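Local coordinates for putative peptide ABC-transport system periplasmic peptide-binding protein (Campylobacter jejuni, PDB 4OEU) that probably serves as the periplasmic solute-binding component of an ABC importer of the peptide-binding family, and also binds metal ions, at residues L7-E12 and W487-W492; K124-F129 and A428-N433; I158-Y163 and H181-K186. All coordinates share one frame; numbering follows the deposited sequence.

Starting from the N terminus, strand 6-11 opens contact 1, which is completed only near the C-terminal end, at 487-492. Within that span the loop 124-129 opens contact 2, and contact 3 then begins and ends locally, 158-163 meeting 181-186 across the foot of a β-hairpin. The chain returns to close contact 2 at 428-433 and lastly contact 1, so the three loops are fully nested and none cross. Contacts 1 and 3 share one region, centres 15 Å apart, and touch where Y490 CB lies 3.7 Å from P162 CB. Contact 2 sits apart, its centre more than 30 Å from both, joining a loop beside the five-stranded sheet to one between helices 419-429 and 434-450.

Contact 1 (L7-E12 and W487-W492); sequences LIIAVE and WNVYEW
L7 and I9, on an edge strand of the four-stranded mixed sheet, receive V489, in the short 3-10 segment 489-491, and W492 just after it. The contact therefore brings the two ends of the chain together in one part of the fold, and it is made entirely by hydrocarbon, with no hydrogen bond across it. L7 comes first. Its CG stands anti to the backbone N (chi1 -155°), which sends CD2 toward the edge of the W492 indole, close to the ring plane, with CE3 only 3.5 Å from CD2. The same methyl lies 3.9 Å from V489 CG2. Leucine suits the place because its branching puts a single methyl, CD2, into the angle between V489 and W492.

Two residues on, the strand's alternation brings I9 to the same face. I9 extends CD1 as the tip of its longer branch, reaching W492 CZ3 at 3.8 Å and V489 CG2 at 3.8 Å. Its side chain crosses that of W492 at about a right angle but passes V489 in the opposite direction. Both residues also touch L192 of strand 191-196, the neighbour to which strand 6-11 is hydrogen-bonded. The side chain of V489 is about 7 Å from that of N31, a magnesium-binding residue.

Tryptophan offers a broad apolar surface here, and its one polar atom is satisfied by N488, just before the 3-10 segment. V489 CA sits 3.4 Å over one ring face, near the rim. N488 ND2 donates to E491 OE1 and G472 O, so N488 positions the tryptophan. N488 helps fix the rotation of the indole: W492 NE1 donates to N488 OD1 at 3.0 Å, approaching from well above the amide's carbonyl plane, while OD1 stays near the plane of the indole.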
loop_
_atom_site.group_PDB
_atom_site.type_symbol
_atom_site.label_atom_id
_atom_site.label_comp_id
_atom_site.label_asym_id
_atom_site.label_seq_id
_atom_site.Cartn_x
_atom_site.Cartn_y
_atom_site.Cartn_z
ATOM N N LEU A 7 -14.696 20.114 -5.411
ATOM C CA LEU A 7 -14.769 18.845 -4.708
ATOM C C LEU A 7 -13.735 18.819 -3.595
ATOM O O LEU A 7 -12.574 19.159 -3.814
ATOM C CB LEU A 7 -14.549 17.670 -5.665
ATOM C CG LEU A 7 -15.171 16.356 -5.188
ATOM C CD1 LEU A 7 -16.631 16.568 -4.863
ATOM C CD2 LEU A 7 -15.009 15.255 -6.225
ATOM N N ILE A 8 -14.166 18.435 -2.396
ATOM C CA ILE A 8 -13.268 18.357 -1.245
ATOM C C ILE A 8 -13.291 16.960 -0.628
ATOM O O ILE A 8 -14.306 16.518 -0.083
ATOM C CB ILE A 8 -13.629 19.402 -0.170
ATOM C CG1 ILE A 8 -13.680 20.802 -0.791
ATOM C CG2 ILE A 8 -12.617 19.376 0.968
ATOM C CD1 ILE A 8 -13.960 21.903 0.202
ATOM N N ILE A 9 -12.156 16.275 -0.719
ATOM C CA ILE A 9 -12.022 14.918 -0.213
ATOM C C ILE A 9 -10.947 14.845 0.867
ATOM O O ILE A 9 -9.893 15.473 0.756
ATOM C CB ILE A 9 -11.679 13.937 -1.357
ATOM C CG1 ILE A 9 -12.711 14.069 -2.486
ATOM C CG2 ILE A 9 -11.617 12.504 -0.844
ATOM C CD1 ILE A 9 -12.267 13.474 -3.816
ATOM N N ALA A 10 -11.211 14.079 1.917
ATOM C CA ALA A 10 -10.224 13.895 2.959
ATOM C C ALA A 10 -9.473 12.580 2.771
ATOM O O ALA A 10 -10.071 11.550 2.451
ATOM C CB ALA A 10 -10.887 13.946 4.336
ATOM N N VAL A 11 -8.155 12.627 2.941
ATOM C CA VAL A 11 -7.344 11.410 2.943
ATOM C C VAL A 11 -6.472 11.418 4.196
ATOM O O VAL A 11 -6.081 12.488 4.675
ATOM C CB VAL A 11 -6.459 11.281 1.673
ATOM C CG1 VAL A 11 -7.303 11.353 0.409
ATOM C CG2 VAL A 11 -5.370 12.343 1.661
ATOM N N GLU A 12 -6.166 10.236 4.726
ATOM C CA GLU A 12 -5.414 10.151 5.977
ATOM C C GLU A 12 -3.910 10.333 5.779
ATOM O O GLU A 12 -3.229 10.856 6.660
ATOM C CB GLU A 12 -5.683 8.817 6.688
ATOM C CG GLU A 12 -5.190 7.577 5.944
ATOM C CD GLU A 12 -5.259 6.308 6.790
ATOM O OE1 GLU A 12 -5.003 6.385 8.012
ATOM O OE2 GLU A 12 -5.566 5.232 6.228
ATOM N N TRP A 487 -9.843 6.750 -7.696
ATOM C CA TRP A 487 -9.246 6.386 -8.982
ATOM C C TRP A 487 -9.959 7.012 -10.182
ATOM O O TRP A 487 -9.325 7.281 -11.204
ATOM C CB TRP A 487 -9.204 4.862 -9.133
ATOM C CG TRP A 487 -10.542 4.219 -9.359
ATOM C CD1 TRP A 487 -11.453 3.861 -8.405
ATOM C CD2 TRP A 487 -11.106 3.821 -10.619
ATOM N NE1 TRP A 487 -12.556 3.285 -8.994
ATOM C CE2 TRP A 487 -12.366 3.249 -10.351
ATOM C CE3 TRP A 487 -10.671 3.904 -11.944
ATOM C CZ2 TRP A 487 -13.193 2.759 -11.359
ATOM C CZ3 TRP A 487 -11.492 3.418 -12.943
ATOM C CH2 TRP A 487 -12.740 2.855 -12.647
ATOM N N ASN A 488 -11.265 7.240 -10.074
ATOM C CA ASN A 488 -12.003 7.827 -11.193
ATOM C C ASN A 488 -12.612 9.190 -10.851
ATOM O O ASN A 488 -13.646 9.577 -11.396
ATOM C CB ASN A 488 -13.093 6.861 -11.677
ATOM C CG ASN A 488 -14.327 6.864 -10.792
ATOM O OD1 ASN A 488 -14.238 6.772 -9.566
ATOM N ND2 ASN A 488 -15.494 6.979 -11.418
ATOM N N VAL A 489 -11.938 9.928 -9.973
ATOM C CA VAL A 489 -12.467 11.177 -9.424
ATOM C C VAL A 489 -12.733 12.235 -10.505
ATOM O O VAL A 489 -13.517 13.160 -10.296
ATOM C CB VAL A 489 -11.513 11.751 -8.348
ATOM C CG1 VAL A 489 -10.219 12.212 -8.981
ATOM C CG2 VAL A 489 -12.173 12.886 -7.583
ATOM N N TYR A 490 -12.092 12.094 -11.663
ATOM C CA TYR A 490 -12.332 13.012 -12.774
ATOM C C TYR A 490 -13.710 12.788 -13.390
ATOM O O TYR A 490 -14.182 13.598 -14.190
ATOM C CB TYR A 490 -11.246 12.870 -13.845
ATOM C CG TYR A 490 -11.054 11.462 -14.370
ATOM C CD1 TYR A 490 -11.749 11.011 -15.491
ATOM C CD2 TYR A 490 -10.173 10.583 -13.747
ATOM C CE1 TYR A 490 -11.569 9.726 -15.968
ATOM C CE2 TYR A 490 -9.991 9.300 -14.219
ATOM C CZ TYR A 490 -10.690 8.877 -15.327
ATOM O OH TYR A 490 -10.505 7.596 -15.796
ATOM N N GLU A 491 -14.352 11.685 -13.017
ATOM C CA GLU A 491 -15.718 11.425 -13.449
ATOM C C GLU A 491 -16.716 11.956 -12.425
ATOM O O GLU A 491 -17.918 11.976 -12.679
ATOM C CB GLU A 491 -15.955 9.926 -13.654
ATOM C CG GLU A 491 -15.122 9.278 -14.749
ATOM C CD GLU A 491 -15.456 7.804 -14.936
ATOM O OE1 GLU A 491 -16.360 7.298 -14.238
ATOM O OE2 GLU A 491 -14.806 7.147 -15.773
ATOM N N TRP A 492 -16.214 12.374 -11.263
ATOM C CA TRP A 492 -17.082 12.828 -10.175
ATOM C C TRP A 492 -17.634 14.223 -10.431
ATOM O O TRP A 492 -16.916 15.109 -10.891
ATOM C CB TRP A 492 -16.345 12.813 -8.829
ATOM C CG TRP A 492 -15.915 11.449 -8.356
ATOM C CD1 TRP A 492 -15.800 10.312 -9.108
ATOM C CD2 TRP A 492 -15.555 11.080 -7.016
ATOM N NE1 TRP A 492 -15.376 9.264 -8.323
ATOM C CE2 TRP A 492 -15.221 9.707 -7.035
ATOM C CE3 TRP A 492 -15.478 11.774 -5.804
ATOM C CZ2 TRP A 492 -14.818 9.016 -5.887
ATOM C CZ3 TRP A 492 -15.076 11.089 -4.665
ATOM C CH2 TRP A 492 -14.751 9.724 -4.716
#

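Contact 2 (K124-F129 and A428-N433); sequences KPYPAF and ARNTSN
R429 meets Y126 with its guanidinium group, which has Y126 CE1 over one face, 3.8 Å from R429 CZ, the two planes being turned 50° apart. R429 CG takes the crowded position between backbone N and carbonyl carbon (chi1 83°), and a bend at chi3 then folds the chain so that its charged end comes beside the phenol. Arginine suits this spot because it can take the Y126 ring atom CE1 over its flat face and still pair with acids through its N-H groups: NH1 forms a salt bridge with D391 and NH2 one with E105. Y126 OH bonds to the same D391 oxygen as NH1, so D391 probably steadies both side chains, and D391 and E105 together probably balance the arginine charge. The backbone of R429 helps too. Its O receives a hydrogen bond from a water, 3.0 Å away, that in turn accepts one from A128 N, and thereby links the two segments through the turn Y126-F129.

N430 supplies the direct hydrogen bond, ND2 to P125 O at 2.8 Å, clearly bent (144° at the hydrogen) and with the donor tilted from the carbonyl plane. Asparagine has both a donor and an acceptor here: ND2 also reaches D106, while OD1 is held by Q426. N430 CA adds a C-H...O contact to the same P125 O at 3.1 Å. T431 contributes its backbone, whose O lies 3.2 Å from P127 CG. S432 ends the contact, with OG 3.3 Å from P125 CB, a small side chain that lets the proline ring come close. Rigid prolines in 124-129 thus face the polar loop between helices 419-429 and 434-450. The arrangement is consistent with an interface between the two lobes of a periplasmic binding protein of this family.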
loop_
_atom_site.group_PDB
_atom_site.type_symbol
_atom_site.label_atom_id
_atom_site.label_comp_id
_atom_site.label_asym_id
_atom_site.label_seq_id
_atom_site.Cartn_x
_atom_site.Cartn_y
_atom_site.Cartn_z
ATOM N N LYS A 124 16.006 -9.741 -17.588
ATOM C CA LYS A 124 15.261 -10.926 -17.190
ATOM C C LYS A 124 13.781 -10.591 -17.296
ATOM O O LYS A 124 13.412 -9.419 -17.215
ATOM C CB LYS A 124 15.624 -11.335 -15.757
ATOM C CG LYS A 124 17.057 -11.801 -15.572
ATOM C CD LYS A 124 17.397 -11.896 -14.089
ATOM C CE LYS A 124 18.903 -11.885 -13.853
ATOM N NZ LYS A 124 19.234 -11.768 -12.399
ATOM N N PRO A 125 12.922 -11.612 -17.435
ATOM C CA PRO A 125 11.483 -11.334 -17.500
ATOM C C PRO A 125 10.966 -10.647 -16.235
ATOM O O PRO A 125 11.442 -10.950 -15.146
ATOM C CB PRO A 125 10.858 -12.726 -17.653
ATOM C CG PRO A 125 11.959 -13.600 -18.162
ATOM C CD PRO A 125 13.227 -13.045 -17.596
ATOM N N TYR A 126 10.026 -9.720 -16.389
ATOM C CA TYR A 126 9.354 -9.099 -15.253
ATOM C C TYR A 126 7.899 -8.822 -15.628
ATOM O O TYR A 126 7.570 -7.715 -16.051
ATOM C CB TYR A 126 10.070 -7.810 -14.842
ATOM C CG TYR A 126 9.489 -7.152 -13.608
ATOM C CD1 TYR A 126 9.529 -7.789 -12.378
ATOM C CD2 TYR A 126 8.909 -5.893 -13.675
ATOM C CE1 TYR A 126 9.002 -7.195 -11.243
ATOM C CE2 TYR A 126 8.379 -5.287 -12.544
ATOM C CZ TYR A 126 8.427 -5.944 -11.333
ATOM O OH TYR A 126 7.901 -5.352 -10.204
ATOM N N PRO A 127 7.027 -9.841 -15.486
ATOM C CA PRO A 127 5.622 -9.779 -15.925
ATOM C C PRO A 127 4.785 -8.701 -15.222
ATOM O O PRO A 127 3.680 -8.397 -15.678
ATOM C CB PRO A 127 5.081 -11.183 -15.591
ATOM C CG PRO A 127 6.014 -11.727 -14.549
ATOM C CD PRO A 127 7.363 -11.148 -14.890
ATOM N N ALA A 128 5.297 -8.122 -14.142
ATOM C CA ALA A 128 4.581 -7.040 -13.471
ATOM C C ALA A 128 4.887 -5.695 -14.122
ATOM O O ALA A 128 4.391 -4.658 -13.680
ATOM C CB ALA A 128 4.940 -7.001 -11.989
ATOM N N PHE A 129 5.695 -5.719 -15.179
ATOM C CA PHE A 129 6.195 -4.481 -15.780
ATOM C C PHE A 129 5.064 -3.544 -16.220
ATOM O O PHE A 129 5.105 -2.348 -15.940
ATOM C CB PHE A 129 7.095 -4.799 -16.978
ATOM C CG PHE A 129 7.947 -3.646 -17.420
ATOM C CD1 PHE A 129 8.370 -2.692 -16.509
ATOM C CD2 PHE A 129 8.322 -3.515 -18.748
ATOM C CE1 PHE A 129 9.160 -1.631 -16.911
ATOM C CE2 PHE A 129 9.107 -2.455 -19.157
ATOM C CZ PHE A 129 9.526 -1.511 -18.237
ATOM N N ALA A 428 9.596 -15.729 -8.537
ATOM C CA ALA A 428 8.218 -15.416 -8.898
ATOM C C ALA A 428 8.121 -14.136 -9.724
ATOM O O ALA A 428 7.335 -14.069 -10.675
ATOM C CB ALA A 428 7.361 -15.300 -7.661
ATOM N N ARG A 429 8.922 -13.132 -9.369
ATOM C CA ARG A 429 8.855 -11.854 -10.063
ATOM C C ARG A 429 9.605 -11.907 -11.389
ATOM O O ARG A 429 9.439 -11.022 -12.223
ATOM C CB ARG A 429 9.410 -10.717 -9.192
ATOM C CG ARG A 429 10.929 -10.557 -9.218
ATOM C CD ARG A 429 11.453 -9.814 -7.980
ATOM N NE ARG A 429 10.731 -8.562 -7.740
ATOM C CZ ARG A 429 11.152 -7.357 -8.119
ATOM N NH1 ARG A 429 10.417 -6.285 -7.845
ATOM N NH2 ARG A 429 12.293 -7.222 -8.786
ATOM N N ASN A 430 10.432 -12.932 -11.590
ATOM C CA ASN A 430 11.178 -13.047 -12.846
ATOM C C ASN A 430 10.741 -14.235 -13.694
ATOM O O ASN A 430 11.494 -14.698 -14.552
ATOM C CB ASN A 430 12.692 -13.142 -12.613
ATOM C CG ASN A 430 13.330 -11.807 -12.232
ATOM O OD1 ASN A 430 14.304 -11.773 -11.483
ATOM N ND2 ASN A 430 12.783 -10.708 -12.739
ATOM N N THR A 431 9.523 -14.715 -13.478
ATOM C CA THR A 431 9.012 -15.847 -14.250
ATOM C C THR A 431 7.811 -15.417 -15.091
ATOM O O THR A 431 6.849 -14.862 -14.564
ATOM C CB THR A 431 8.573 -17.018 -13.333
ATOM O OG1 THR A 431 9.676 -17.454 -12.531
ATOM C CG2 THR A 431 8.057 -18.176 -14.165
ATOM N N SER A 432 7.862 -15.657 -16.397
ATOM C CA SER A 432 6.758 -15.235 -17.253
ATOM C C SER A 432 5.527 -16.123 -17.093
ATOM O O SER A 432 4.405 -15.623 -17.020
ATOM C CB SER A 432 7.189 -15.203 -18.718
ATOM O OG SER A 432 8.373 -14.445 -18.868
ATOM N N ASN A 433 5.734 -17.432 -17.006
ATOM C CA ASN A 433 4.608 -18.356 -16.949
ATOM C C ASN A 433 3.782 -18.172 -15.678
ATOM O O ASN A 433 4.315 -18.202 -14.570
ATOM C CB ASN A 433 5.098 -19.804 -17.049
ATOM C CG ASN A 433 3.959 -20.809 -16.990
ATOM O OD1 ASN A 433 3.566 -21.254 -15.908
ATOM N ND2 ASN A 433 3.424 -21.174 -18.154
HETATM O O HOH W 1 6.790 -9.577 -12.150
#

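Contact 3 (I158-Y163 and H181-K186); sequences IGTGPY and HFYLDK
At the foot of the hairpin made by strands 163-169 and 173-178, P162 lies flat over the F182 ring. P162 CB stands 3.9 Å from the ring centroid and only 15° off its normal, a CH-pi contact, and P162 CD is 3.7 Å from F182 CZ. The two side chains run side by side. F182 CG, anti to the backbone N (chi1 -166°), swings the ring beneath the proline; the opposite face is covered by L184 N. Proline suits this place because its compact ring offers several C-H groups to the aromatic face.

The G-T-G-P-Y sequence G159-Y163 runs from the loop into the first strand of the hairpin. Glycine suits position 161 because a side chain there would run into the P162 ring. F182 CE1 lies 3.5 Å from G161 C. G161 O is bonded by N179 and H74. The edge of the F182 ring turns to T160 O, which lies in its plane, 3.5 Å from F182 CE1. Y183 approaches the same carbonyl, with Y183 CE2 3.5 Å from T160 O, while its hydroxyl is hydrogen-bonded to D49 and S35. T160 OG1 also bonds S35. P162 is about 7 Å from a bound magnesium ion.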
loop_
_atom_site.group_PDB
_atom_site.type_symbol
_atom_site.label_atom_id
_atom_site.label_comp_id
_atom_site.label_asym_id
_atom_site.label_seq_id
_atom_site.Cartn_x
_atom_site.Cartn_y
_atom_site.Cartn_z
ATOM N N ILE A 158 4.327 19.072 -12.334
ATOM C CA ILE A 158 3.664 19.132 -13.634
ATOM C C ILE A 158 3.514 17.718 -14.192
ATOM O O ILE A 158 4.506 16.994 -14.310
ATOM C CB ILE A 158 4.454 20.001 -14.640
ATOM C CG1 ILE A 158 4.545 21.452 -14.155
ATOM C CG2 ILE A 158 3.806 19.956 -16.015
ATOM C CD1 ILE A 158 3.209 22.163 -14.106
ATOM N N GLY A 159 2.282 17.312 -14.495
ATOM C CA GLY A 159 2.030 15.979 -15.025
ATOM C C GLY A 159 1.097 15.927 -16.225
ATOM O O GLY A 159 0.824 16.948 -16.862
ATOM N N THR A 160 0.601 14.728 -16.528
ATOM C CA THR A 160 -0.375 14.544 -17.602
ATOM C C THR A 160 -1.725 14.071 -17.086
ATOM O O THR A 160 -2.623 13.767 -17.867
ATOM C CB THR A 160 0.115 13.526 -18.654
ATOM O OG1 THR A 160 0.499 12.312 -17.994
ATOM C CG2 THR A 160 1.299 14.079 -19.432
ATOM N N GLY A 161 -1.872 14.018 -15.769
ATOM C CA GLY A 161 -3.090 13.497 -15.180
ATOM C C GLY A 161 -4.285 14.415 -15.364
ATOM O O GLY A 161 -4.161 15.499 -15.932
ATOM N N PRO A 162 -5.452 13.980 -14.863
ATOM C CA PRO A 162 -6.723 14.709 -14.929
ATOM C C PRO A 162 -6.730 16.020 -14.142
ATOM O O PRO A 162 -7.570 16.873 -14.414
ATOM C CB PRO A 162 -7.721 13.725 -14.312
ATOM C CG PRO A 162 -6.888 12.859 -13.421
ATOM C CD PRO A 162 -5.603 12.690 -14.167
ATOM N N TYR A 163 -5.817 16.191 -13.191
ATOM C CA TYR A 163 -5.845 17.398 -12.368
ATOM C C TYR A 163 -4.502 18.113 -12.281
ATOM O O TYR A 163 -3.449 17.487 -12.183
ATOM C CB TYR A 163 -6.359 17.063 -10.964
ATOM C CG TYR A 163 -7.867 17.008 -10.916
ATOM C CD1 TYR A 163 -8.613 18.181 -10.874
ATOM C CD2 TYR A 163 -8.549 15.795 -10.927
ATOM C CE1 TYR A 163 -9.993 18.155 -10.840
ATOM C CE2 TYR A 163 -9.936 15.758 -10.894
ATOM C CZ TYR A 163 -10.650 16.947 -10.848
ATOM O OH TYR A 163 -12.024 16.941 -10.811
ATOM N N HIS A 181 -7.098 20.006 -20.934
ATOM C CA HIS A 181 -6.654 19.285 -22.118
ATOM C C HIS A 181 -6.497 17.778 -21.870
ATOM O O HIS A 181 -5.698 17.120 -22.537
ATOM C CB HIS A 181 -5.323 19.868 -22.607
ATOM C CG HIS A 181 -5.397 21.311 -23.003
ATOM N ND1 HIS A 181 -6.518 21.875 -23.577
ATOM C CD2 HIS A 181 -4.488 22.310 -22.903
ATOM C CE1 HIS A 181 -6.295 23.155 -23.815
ATOM N NE2 HIS A 181 -5.070 23.445 -23.415
ATOM N N PHE A 182 -7.265 17.230 -20.928
ATOM C CA PHE A 182 -7.129 15.819 -20.557
ATOM C C PHE A 182 -7.628 14.911 -21.682
ATOM O O PHE A 182 -8.786 14.989 -22.093
ATOM C CB PHE A 182 -7.878 15.524 -19.252
ATOM C CG PHE A 182 -7.528 14.191 -18.634
ATOM C CD1 PHE A 182 -6.200 13.826 -18.436
ATOM C CD2 PHE A 182 -8.525 13.313 -18.233
ATOM C CE1 PHE A 182 -5.873 12.604 -17.865
ATOM C CE2 PHE A 182 -8.208 12.093 -17.658
ATOM C CZ PHE A 182 -6.879 11.737 -17.472
ATOM N N TYR A 183 -6.727 14.064 -22.175
ATOM C CA TYR A 183 -6.949 13.228 -23.357
ATOM C C TYR A 183 -7.959 12.106 -23.133
ATOM O O TYR A 183 -8.697 11.730 -24.040
ATOM C CB TYR A 183 -5.616 12.625 -23.815
ATOM C CG TYR A 183 -4.881 11.905 -22.705
ATOM C CD1 TYR A 183 -5.037 10.538 -22.511
ATOM C CD2 TYR A 183 -4.047 12.597 -21.838
ATOM C CE1 TYR A 183 -4.378 9.881 -21.490
ATOM C CE2 TYR A 183 -3.387 11.954 -20.814
ATOM C CZ TYR A 183 -3.553 10.597 -20.643
ATOM O OH TYR A 183 -2.889 9.964 -19.623
ATOM N N LEU A 184 -7.955 11.548 -21.930
ATOM C CA LEU A 184 -8.728 10.348 -21.635
ATOM C C LEU A 184 -10.223 10.635 -21.599
ATOM O O LEU A 184 -11.029 9.875 -22.130
ATOM C CB LEU A 184 -8.265 9.743 -20.309
ATOM C CG LEU A 184 -8.452 8.236 -20.134
ATOM C CD1 LEU A 184 -7.681 7.477 -21.210
ATOM C CD2 LEU A 184 -8.019 7.802 -18.738
ATOM N N ASP A 185 -10.578 11.730 -20.942
ATOM C CA ASP A 185 -11.966 12.103 -20.720
ATOM C C ASP A 185 -12.025 13.560 -20.288
ATOM O O ASP A 185 -11.011 14.138 -19.892
ATOM C CB ASP A 185 -12.610 11.213 -19.646
ATOM C CG ASP A 185 -14.117 11.397 -19.554
ATOM O OD1 ASP A 185 -14.777 10.594 -18.858
ATOM O OD2 ASP A 185 -14.639 12.359 -20.157
ATOM N N LYS A 186 -13.209 14.153 -20.358
ATOM C CA LYS A 186 -13.391 15.502 -19.858
ATOM C C LYS A 186 -13.436 15.458 -18.337
ATOM O O LYS A 186 -14.248 14.737 -17.758
ATOM C CB LYS A 186 -14.673 16.114 -20.414
ATOM C CG LYS A 186 -15.038 17.445 -19.784
ATOM C CD LYS A 186 -14.291 18.599 -20.423
ATOM C CE LYS A 186 -14.666 19.912 -19.753
ATOM N NZ LYS A 186 -16.143 20.103 -19.699
#